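Local structure of putative citrate lyase (Ralstonia eutropha, 3QQW) at residues L173-L177 / M178-S182; M193-P196 / G197-E200; K119-N122 / S123-A127; T52-C55 / E56-A59. The protein probably acts as a magnesium-dependent lyase of the HpcH/HpaI aldolase/citrate lyase family, with citramalyl-CoA as a possible substrate. All blocks are in the same frame, centred on the assembly; numbering follows the deposited sequence.

In the fold
All four contacts are local turns of one parallel eight-stranded TIM barrel, in chain order 4, 3, 1, 2. Contacts 4 and 1 lie where strands 49-54 and 170-175 end, contact 3 joins the loop after strand 115-117 to the start of helix 123-139, and contact 2 lies between helices 177-182 and 202-217. Centres of contacts 4 and 3 are 19 Å apart, of 3 and 1 14 Å, of 1 and 2 13 Å. Lys119 ties contact 3 by salt bridges to Glu56 of contact 4 and Asp179 of contact 1, a predicted magnesium ligand, so three loops converge on the presumed active site. Contact 2 touches contact 1, Met193 and Gln198 lying against Leu177.

Contact 1 (L173-L177 / M178-S182); sequences LDFGL and MDFVS
Leu177 and Val181 sit one helical turn apart, and their side chains run side by side in the same direction, Leu177 CD1 meeting Val181 CG2 at 3.9 Å. The backbone closes the same turn: Val181 N gives a hydrogen bond of 2.9 Å to Leu177 O, approaching nearly along the C=O axis. Leu177 CG stands anti to its own N (chi1 174°), beside the carbonyl carbon; beyond the two segments the side chain touches Gln198 and Asn225. Phe180 is the second anchor. Phe180 N donates to Gly176 O at 3.1 Å, Gly176 being the N-cap residue, with the donor tilted from the carbonyl plane. Phe180 CB lies 3.0 Å from Gly176 O, while the ring leads off from the turn. The rings of Phe175 and Phe180 are inclined to each other, planes 57° apart, and touch through Phe175 CZ and Phe180 CD2 at 4.0 Å. Met178, a selenomethionine, contributes mainly its CB and backbone, and its long end lies against Met193. Asp179, predicted to bind magnesium, turns its carboxylate to Lys119 in a salt bridge. The turn thus carries barrel strand 170-175 directly into helix 177-182; helix 202-217 receives both phenylalanines on Ala207, and backbone bonds tie the strand to Val150 and Ile152 of strand 148-152 and to Val221 and Ala223 of strand 221-224.

Contact 2 (M193-P196 / G197-E200); sequences MRSP and GQFE
Ser195 and Gln198 meet through their polar ends: Gln198 NE2 donates to Ser195 OG over 3.0 Å, with the hydroxyl 20° out of the amide plane. Two torsions bring this about. Ser195 OG lies beside its backbone N (chi1 -65°), and Gln198 CG is wedged between its own N and carbonyl carbon (chi1 57°), the crowded position, after which the chain bends at chi2. That fold holds Gln198 CG 3.5 Å from Arg194 O, the oxygen that also accepts from Gln198 N. It also places Gln198 CD over the rim of one face of the Phe199 ring. The same ring comes close to the serine hydroxyl, Phe199 CE2 lying 3.3 Å from Ser195 OG.

Pro196 follows a cis peptide bond and directly precedes the 3-10 segment 197-199; Pro196 O accepts from Phe199 N at 3.0 Å, the donor standing well above the carbonyl plane. Glu200, extended beyond CG, reaches back across the proline so that Glu200 OE2 lies 3.4 Å from Pro196 CB. Its OE2 is also salt-bridged to Arg242 of helix 233-247.

Chemically, the serine hydroxyl bridges Gln198 and Asp239. It receives the amide N-H of Gln198 and is hydrogen-bonded to Asp239 OD1, to which it presumably donates, while Gln198 OE1 takes Asn225 ND2. The buried amide therefore has both ends engaged, which should fix its rotation, and the turn is pinned to helix 233-247 through Asp239 and Arg242.

Contact 3 (K119-N122 / S123-A127); sequences KATN and SGQVA
Thr121 and Gln125 lie obliquely to each other, with the glutamine chain running extended beyond CG back from the first helical turn to the loop. Its CG lies beside the backbone N (chi1 -78°), and this sends the amide toward the threonine. Gln125 OE1 accepts from Thr121 N at 2.7 Å in a nearly straight bond, although the donor stands above the carbonyl plane; Thr121 OG1 adds a weak bond to the same oxygen at 3.1 Å. Two donors of one residue thus grip a single amide oxygen. Asn122 approaches Gln125 at about a right angle, the two amide planes turned 46° apart. With its CG between its own N and carbonyl carbon (chi1 57°), Asn122 folds over the helix start, and Asn122 OD1 accepts from Gln125 N at 3.0 Å. The apolar side is made by Ala120 CB, set 3.4 Å from Val126 CG2, and the longer backbone bond from Val126 N to Asn122 O is weak. Asp160 takes the N-H of Ser123, another at the start of the helix. Lys119, at the start of the loop, is salt-bridged to Glu56. The arrangement is an asparagine N-cap, here opening helix 123-139 after barrel strand 115-117, in the kind of strand-to-helix loop that lines the active-site end of TIM barrels.

Contact 4 (T52-C55 / E56-A59); sequences TCDC and EDGA
The side chains of Asp54 and Asp57 cross at a slant in a tight turn at the end of strand 49-54. Asp54 OD1 accepts from Asp57 N at 3.1 Å in a practically straight bond, though the donor comes from above the carboxylate plane, 61° out of it. With CG anti to the backbone N (chi1 -156°), the Asp54 side chain swings forward over the turn, where Asp54 OD2 also lies 3.3 Å from Asp57 CB. Farther along, Cys55 O accepts from Ala59 N at 2.7 Å, in the carbonyl plane, and Ala59 CB leans on the same oxygen. Gly58 passes close by, Gly58 CA making a C-H...O contact of 3.3 Å with Asp54 O. In the next shell, Arg88, a predicted substrate ligand, forms a salt bridge with Asp54 OD2, whereas Glu56 has its main partner in Lys119. Helix 64-76 backs the turn, Cys55 on Val71 and Ala59 on His67. The two aspartates bring like charges together, Asp54 OD2 and Asp57 OD2 being 3.7 Å apart. Arg88 probably offsets this repulsion; it is held by the salt bridge to Asp54 and only weakly, through long ion pairs, by Asp57 and Glu56.

Contact 1 (L173-L177 / M178-S182)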
loop_
_atom_site.group_PDB
_atom_site.type_symbol
_atom_site.label_atom_id
_atom_site.label_comp_id
_atom_site.label_asym_id
_atom_site.label_seq_id
_atom_site.Cartn_x
_atom_site.Cartn_y
_atom_site.Cartn_z
ATOM N N LEU C 173 -7.706 -8.328 14.649
ATOM C CA LEU C 173 -6.791 -7.200 14.510
ATOM C C LEU C 173 -7.660 -5.976 14.671
ATOM O O LEU C 173 -8.628 -5.796 13.928
ATOM C CB LEU C 173 -5.990 -7.166 13.205
ATOM C CG LEU C 173 -4.983 -8.300 12.950
ATOM C CD1 LEU C 173 -4.185 -8.017 11.689
ATOM C CD2 LEU C 173 -4.012 -8.488 14.148
ATOM N N ASP C 174 -7.382 -5.175 15.710
ATOM C CA ASP C 174 -8.159 -3.978 16.011
ATOM C C ASP C 174 -7.472 -2.755 15.510
ATOM O O ASP C 174 -6.295 -2.560 15.793
ATOM C CB ASP C 174 -8.354 -3.851 17.544
ATOM C CG ASP C 174 -9.219 -4.889 18.182
ATOM O OD1 ASP C 174 -10.398 -4.946 17.849
ATOM O OD2 ASP C 174 -8.723 -5.598 19.081
ATOM N N PHE C 175 -8.190 -1.889 14.823
ATOM C CA PHE C 175 -7.582 -0.621 14.381
ATOM C C PHE C 175 -7.738 0.453 15.469
ATOM O O PHE C 175 -8.854 0.814 15.832
ATOM C CB PHE C 175 -8.175 -0.138 13.057
ATOM C CG PHE C 175 -7.350 0.991 12.501
ATOM C CD1 PHE C 175 -6.074 0.759 11.996
ATOM C CD2 PHE C 175 -7.818 2.301 12.548
ATOM C CE1 PHE C 175 -5.281 1.813 11.538
ATOM C CE2 PHE C 175 -7.028 3.356 12.087
ATOM C CZ PHE C 175 -5.768 3.103 11.572
ATOM N N GLY C 176 -6.614 0.923 15.993
ATOM C CA GLY C 176 -6.583 1.955 17.019
ATOM C C GLY C 176 -6.254 3.285 16.378
ATOM O O GLY C 176 -5.083 3.659 16.284
ATOM N N LEU C 177 -7.299 3.993 15.901
ATOM C CA LEU C 177 -7.186 5.268 15.198
ATOM C C LEU C 177 -6.493 6.357 16.043
ATOM O O LEU C 177 -5.521 6.972 15.583
ATOM C CB LEU C 177 -8.586 5.750 14.742
ATOM C CG LEU C 177 -8.681 7.143 14.109
ATOM C CD1 LEU C 177 -7.973 7.192 12.747
ATOM C CD2 LEU C 177 -10.119 7.565 13.993
HETATM N N MSE C 178 -7.009 6.599 17.256
HETATM C CA MSE C 178 -6.514 7.652 18.134
HETATM C C MSE C 178 -5.018 7.529 18.448
HETATM O O MSE C 178 -4.297 8.503 18.246
HETATM C CB MSE C 178 -7.311 7.719 19.425
HETATM C CG MSE C 178 -7.087 9.028 20.139
HETATM SE SE MSE C 178 -8.235 9.262 21.632
HETATM C CE MSE C 178 -8.851 11.111 21.158
ATOM N N ASP C 179 -4.549 6.355 18.919
ATOM C CA ASP C 179 -3.138 6.162 19.268
ATOM C C ASP C 179 -2.258 6.169 18.034
ATOM O O ASP C 179 -1.122 6.616 18.106
ATOM C CB ASP C 179 -2.947 4.876 20.079
ATOM C CG ASP C 179 -3.577 4.965 21.466
ATOM O OD1 ASP C 179 -3.211 5.894 22.229
ATOM O OD2 ASP C 179 -4.462 4.136 21.769
ATOM N N PHE C 180 -2.787 5.711 16.903
ATOM C CA PHE C 180 -2.089 5.679 15.636
ATOM C C PHE C 180 -1.820 7.106 15.170
ATOM O O PHE C 180 -0.671 7.423 14.839
ATOM C CB PHE C 180 -2.874 4.861 14.579
ATOM C CG PHE C 180 -2.155 4.764 13.257
ATOM C CD1 PHE C 180 -0.956 4.040 13.143
ATOM C CD2 PHE C 180 -2.626 5.450 12.139
ATOM C CE1 PHE C 180 -0.273 3.984 11.933
ATOM C CE2 PHE C 180 -1.924 5.413 10.933
ATOM C CZ PHE C 180 -0.763 4.667 10.836
ATOM N N VAL C 181 -2.843 7.974 15.215
ATOM C CA VAL C 181 -2.735 9.384 14.822
ATOM C C VAL C 181 -1.763 10.136 15.767
ATOM O O VAL C 181 -0.942 10.910 15.281
ATOM C CB VAL C 181 -4.140 10.055 14.757
ATOM C CG1 VAL C 181 -4.056 11.574 14.748
ATOM C CG2 VAL C 181 -4.918 9.563 13.543
ATOM N N SER C 182 -1.822 9.876 17.088
ATOM C CA SER C 182 -0.972 10.538 18.102
ATOM C C SER C 182 0.551 10.289 17.871
ATOM O O SER C 182 1.373 11.138 18.215
ATOM C CB SER C 182 -1.378 10.120 19.513
ATOM O OG SER C 182 -0.782 8.891 19.885
#

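Contact 2 (M193-P196 / G197-E200)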
loop_
_atom_site.group_PDB
_atom_site.type_symbol
_atom_site.label_atom_id
_atom_site.label_comp_id
_atom_site.label_asym_id
_atom_site.label_seq_id
_atom_site.Cartn_x
_atom_site.Cartn_y
_atom_site.Cartn_z
HETATM N N MSE C 193 -9.423 12.443 12.507
HETATM C CA MSE C 193 -9.744 11.465 13.532
HETATM C C MSE C 193 -11.233 11.231 13.625
HETATM O O MSE C 193 -11.698 10.451 14.457
HETATM C CB MSE C 193 -9.174 11.903 14.865
HETATM C CG MSE C 193 -7.849 11.265 15.131
HETATM SE SE MSE C 193 -7.612 11.127 16.980
HETATM C CE MSE C 193 -9.354 10.092 17.460
ATOM N N ARG C 194 -11.985 11.900 12.761
ATOM C CA ARG C 194 -13.437 11.752 12.684
ATOM C C ARG C 194 -13.842 11.563 11.233
ATOM O O ARG C 194 -13.013 11.703 10.336
ATOM C CB ARG C 194 -14.172 12.945 13.339
ATOM C CG ARG C 194 -13.731 14.305 12.843
ATOM C CD ARG C 194 -14.353 15.445 13.611
ATOM N NE ARG C 194 -14.026 16.716 12.970
ATOM C CZ ARG C 194 -13.187 17.622 13.466
ATOM N NH1 ARG C 194 -12.590 17.419 14.639
ATOM N NH2 ARG C 194 -12.944 18.745 12.798
ATOM N N SER C 195 -15.097 11.188 11.009
ATOM C CA SER C 195 -15.627 10.981 9.667
ATOM C C SER C 195 -15.909 12.328 8.986
ATOM O O SER C 195 -16.294 13.278 9.675
ATOM C CB SER C 195 -16.886 10.127 9.723
ATOM O OG SER C 195 -16.548 8.836 10.191
ATOM N N PRO C 196 -15.669 12.464 7.659
ATOM C CA PRO C 196 -15.213 11.446 6.689
ATOM C C PRO C 196 -13.671 11.274 6.569
ATOM O O PRO C 196 -13.216 10.369 5.862
ATOM C CB PRO C 196 -15.809 11.968 5.370
ATOM C CG PRO C 196 -15.792 13.455 5.516
ATOM C CD PRO C 196 -15.932 13.757 6.992
ATOM N N GLY C 197 -12.889 12.117 7.248
ATOM C CA GLY C 197 -11.424 12.091 7.202
ATOM C C GLY C 197 -10.750 10.782 7.568
ATOM O O GLY C 197 -9.737 10.411 6.964
ATOM N N GLN C 198 -11.296 10.064 8.549
ATOM C CA GLN C 198 -10.742 8.784 9.009
ATOM C C GLN C 198 -10.896 7.680 7.958
ATOM O O GLN C 198 -10.272 6.615 8.087
ATOM C CB GLN C 198 -11.380 8.360 10.331
ATOM C CG GLN C 198 -12.905 8.238 10.304
ATOM C CD GLN C 198 -13.344 7.124 11.228
ATOM O OE1 GLN C 198 -12.591 6.184 11.546
ATOM N NE2 GLN C 198 -14.557 7.213 11.700
ATOM N N PHE C 199 -11.690 7.960 6.898
ATOM C CA PHE C 199 -11.924 7.041 5.791
ATOM C C PHE C 199 -11.306 7.559 4.496
ATOM O O PHE C 199 -11.431 6.894 3.459
ATOM C CB PHE C 199 -13.433 6.853 5.595
ATOM C CG PHE C 199 -14.151 6.170 6.734
ATOM C CD1 PHE C 199 -13.870 4.843 7.064
ATOM C CD2 PHE C 199 -15.181 6.815 7.414
ATOM C CE1 PHE C 199 -14.561 4.206 8.109
ATOM C CE2 PHE C 199 -15.878 6.165 8.439
ATOM C CZ PHE C 199 -15.559 4.879 8.790
ATOM N N GLU C 200 -10.658 8.749 4.543
ATOM C CA GLU C 200 -10.165 9.444 3.352
ATOM C C GLU C 200 -8.711 9.943 3.422
ATOM O O GLU C 200 -8.078 10.034 2.366
ATOM C CB GLU C 200 -11.083 10.621 3.018
ATOM C CG GLU C 200 -12.435 10.148 2.496
ATOM C CD GLU C 200 -13.580 11.141 2.542
ATOM O OE1 GLU C 200 -13.329 12.355 2.727
ATOM O OE2 GLU C 200 -14.736 10.699 2.363
#

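Contact 3 (K119-N122 / S123-A127)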
loop_
_atom_site.group_PDB
_atom_site.type_symbol
_atom_site.label_atom_id
_atom_site.label_comp_id
_atom_site.label_asym_id
_atom_site.label_seq_id
_atom_site.Cartn_x
_atom_site.Cartn_y
_atom_site.Cartn_z
ATOM N N LYS C 119 -1.347 -1.268 22.035
ATOM C CA LYS C 119 -0.147 -0.475 21.832
ATOM C C LYS C 119 1.166 -1.251 21.626
ATOM O O LYS C 119 2.229 -0.735 22.001
ATOM C CB LYS C 119 0.020 0.452 23.052
ATOM C CG LYS C 119 -0.651 1.808 22.923
ATOM C CD LYS C 119 -0.937 2.392 24.316
ATOM C CE LYS C 119 -2.134 3.319 24.354
ATOM N NZ LYS C 119 -3.416 2.608 24.082
ATOM N N ALA C 120 1.130 -2.446 21.016
ATOM C CA ALA C 120 2.398 -3.136 20.724
ATOM C C ALA C 120 3.112 -2.350 19.645
ATOM O O ALA C 120 2.447 -1.768 18.775
ATOM C CB ALA C 120 2.171 -4.569 20.282
ATOM N N THR C 121 4.435 -2.236 19.752
ATOM C CA THR C 121 5.224 -1.432 18.817
ATOM C C THR C 121 5.958 -2.307 17.808
ATOM O O THR C 121 6.603 -1.787 16.908
ATOM C CB THR C 121 6.185 -0.522 19.563
ATOM O OG1 THR C 121 7.036 -1.323 20.388
ATOM C CG2 THR C 121 5.461 0.529 20.391
ATOM N N ASN C 122 5.843 -3.624 17.935
ATOM C CA ASN C 122 6.446 -4.549 16.993
ATOM C C ASN C 122 5.909 -5.970 17.170
ATOM O O ASN C 122 5.282 -6.294 18.164
ATOM C CB ASN C 122 7.996 -4.540 17.059
ATOM C CG ASN C 122 8.582 -4.855 18.403
ATOM O OD1 ASN C 122 8.515 -5.987 18.880
ATOM N ND2 ASN C 122 9.223 -3.863 19.010
ATOM N N SER C 123 6.210 -6.804 16.190
ATOM C CA SER C 123 5.850 -8.202 16.075
ATOM C C SER C 123 6.356 -9.016 17.317
ATOM O O SER C 123 5.619 -9.863 17.854
ATOM C CB SER C 123 6.425 -8.724 14.756
ATOM O OG SER C 123 6.447 -10.129 14.639
ATOM N N GLY C 124 7.582 -8.712 17.765
ATOM C CA GLY C 124 8.224 -9.361 18.908
ATOM C C GLY C 124 7.474 -9.213 20.213
ATOM O O GLY C 124 7.325 -10.190 20.949
ATOM N N GLN C 125 6.990 -7.994 20.505
ATOM C CA GLN C 125 6.196 -7.693 21.690
ATOM C C GLN C 125 4.925 -8.535 21.691
ATOM O O GLN C 125 4.633 -9.160 22.702
ATOM C CB GLN C 125 5.821 -6.196 21.738
ATOM C CG GLN C 125 6.932 -5.281 22.200
ATOM C CD GLN C 125 6.438 -3.882 22.465
ATOM O OE1 GLN C 125 5.384 -3.472 21.983
ATOM N NE2 GLN C 125 7.184 -3.111 23.253
ATOM N N VAL C 126 4.207 -8.602 20.533
ATOM C CA VAL C 126 2.956 -9.349 20.368
ATOM C C VAL C 126 3.203 -10.835 20.632
ATOM O O VAL C 126 2.505 -11.452 21.451
ATOM C CB VAL C 126 2.304 -9.109 18.988
ATOM C CG1 VAL C 126 0.953 -9.791 18.914
ATOM C CG2 VAL C 126 2.142 -7.619 18.707
ATOM N N ALA C 127 4.226 -11.382 19.971
ATOM C CA ALA C 127 4.643 -12.777 20.101
ATOM C C ALA C 127 4.940 -13.119 21.561
ATOM O O ALA C 127 4.500 -14.163 22.024
ATOM C CB ALA C 127 5.867 -13.034 19.223
#

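Contact 4 (T52-C55 / E56-A59)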
loop_
_atom_site.group_PDB
_atom_site.type_symbol
_atom_site.label_atom_id
_atom_site.label_comp_id
_atom_site.label_asym_id
_atom_site.label_seq_id
_atom_site.Cartn_x
_atom_site.Cartn_y
_atom_site.Cartn_z
ATOM N N THR C 52 -15.764 -6.173 26.317
ATOM C CA THR C 52 -14.369 -6.100 26.707
ATOM C C THR C 52 -14.285 -5.352 28.021
ATOM O O THR C 52 -14.680 -4.189 28.109
ATOM C CB THR C 52 -13.449 -5.483 25.622
ATOM O OG1 THR C 52 -13.648 -6.181 24.404
ATOM C CG2 THR C 52 -11.981 -5.581 25.996
ATOM N N CYS C 53 -13.808 -6.041 29.047
ATOM C CA CYS C 53 -13.556 -5.455 30.362
ATOM C C CYS C 53 -12.244 -4.765 30.248
ATOM O O CYS C 53 -11.208 -5.393 30.000
ATOM C CB CYS C 53 -13.558 -6.516 31.454
ATOM S SG CYS C 53 -15.027 -7.555 31.447
ATOM N N ASP C 54 -12.318 -3.460 30.223
ATOM C CA ASP C 54 -11.159 -2.642 29.987
ATOM C C ASP C 54 -10.288 -2.490 31.240
ATOM O O ASP C 54 -10.754 -1.938 32.204
ATOM C CB ASP C 54 -11.613 -1.286 29.459
ATOM C CG ASP C 54 -10.541 -0.578 28.658
ATOM O OD1 ASP C 54 -9.367 -1.036 28.692
ATOM O OD2 ASP C 54 -10.864 0.430 28.004
ATOM N N CYS C 55 -9.040 -2.991 31.223
ATOM C CA CYS C 55 -8.068 -2.820 32.320
ATOM C C CYS C 55 -7.251 -1.623 31.988
ATOM O O CYS C 55 -7.217 -0.683 32.785
ATOM C CB CYS C 55 -7.188 -4.053 32.529
ATOM S SG CYS C 55 -8.022 -5.427 33.355
ATOM N N GLU C 56 -6.687 -1.627 30.745
ATOM C CA GLU C 56 -5.863 -0.604 30.103
ATOM C C GLU C 56 -6.328 0.814 30.432
ATOM O O GLU C 56 -5.531 1.592 30.971
ATOM C CB GLU C 56 -5.842 -0.801 28.577
ATOM C CG GLU C 56 -4.541 -0.349 27.950
ATOM C CD GLU C 56 -4.629 0.670 26.831
ATOM O OE1 GLU C 56 -5.548 0.570 25.982
ATOM O OE2 GLU C 56 -3.724 1.533 26.766
ATOM N N ASP C 57 -7.606 1.142 30.124
ATOM C CA ASP C 57 -8.185 2.457 30.416
ATOM C C ASP C 57 -8.895 2.447 31.774
ATOM O O ASP C 57 -8.830 3.455 32.491
ATOM C CB ASP C 57 -9.158 2.927 29.306
ATOM C CG ASP C 57 -8.542 3.354 27.974
ATOM O OD1 ASP C 57 -7.291 3.471 27.898
ATOM O OD2 ASP C 57 -9.314 3.592 27.011
ATOM N N GLY C 58 -9.542 1.322 32.111
ATOM C CA GLY C 58 -10.303 1.150 33.346
ATOM C C GLY C 58 -9.544 1.353 34.647
ATOM O O GLY C 58 -9.991 2.113 35.516
ATOM N N ALA C 59 -8.378 0.682 34.778
ATOM C CA ALA C 59 -7.527 0.681 35.976
ATOM C C ALA C 59 -6.917 2.051 36.304
ATOM O O ALA C 59 -6.368 2.725 35.421
ATOM C CB ALA C 59 -6.420 -0.351 35.833
#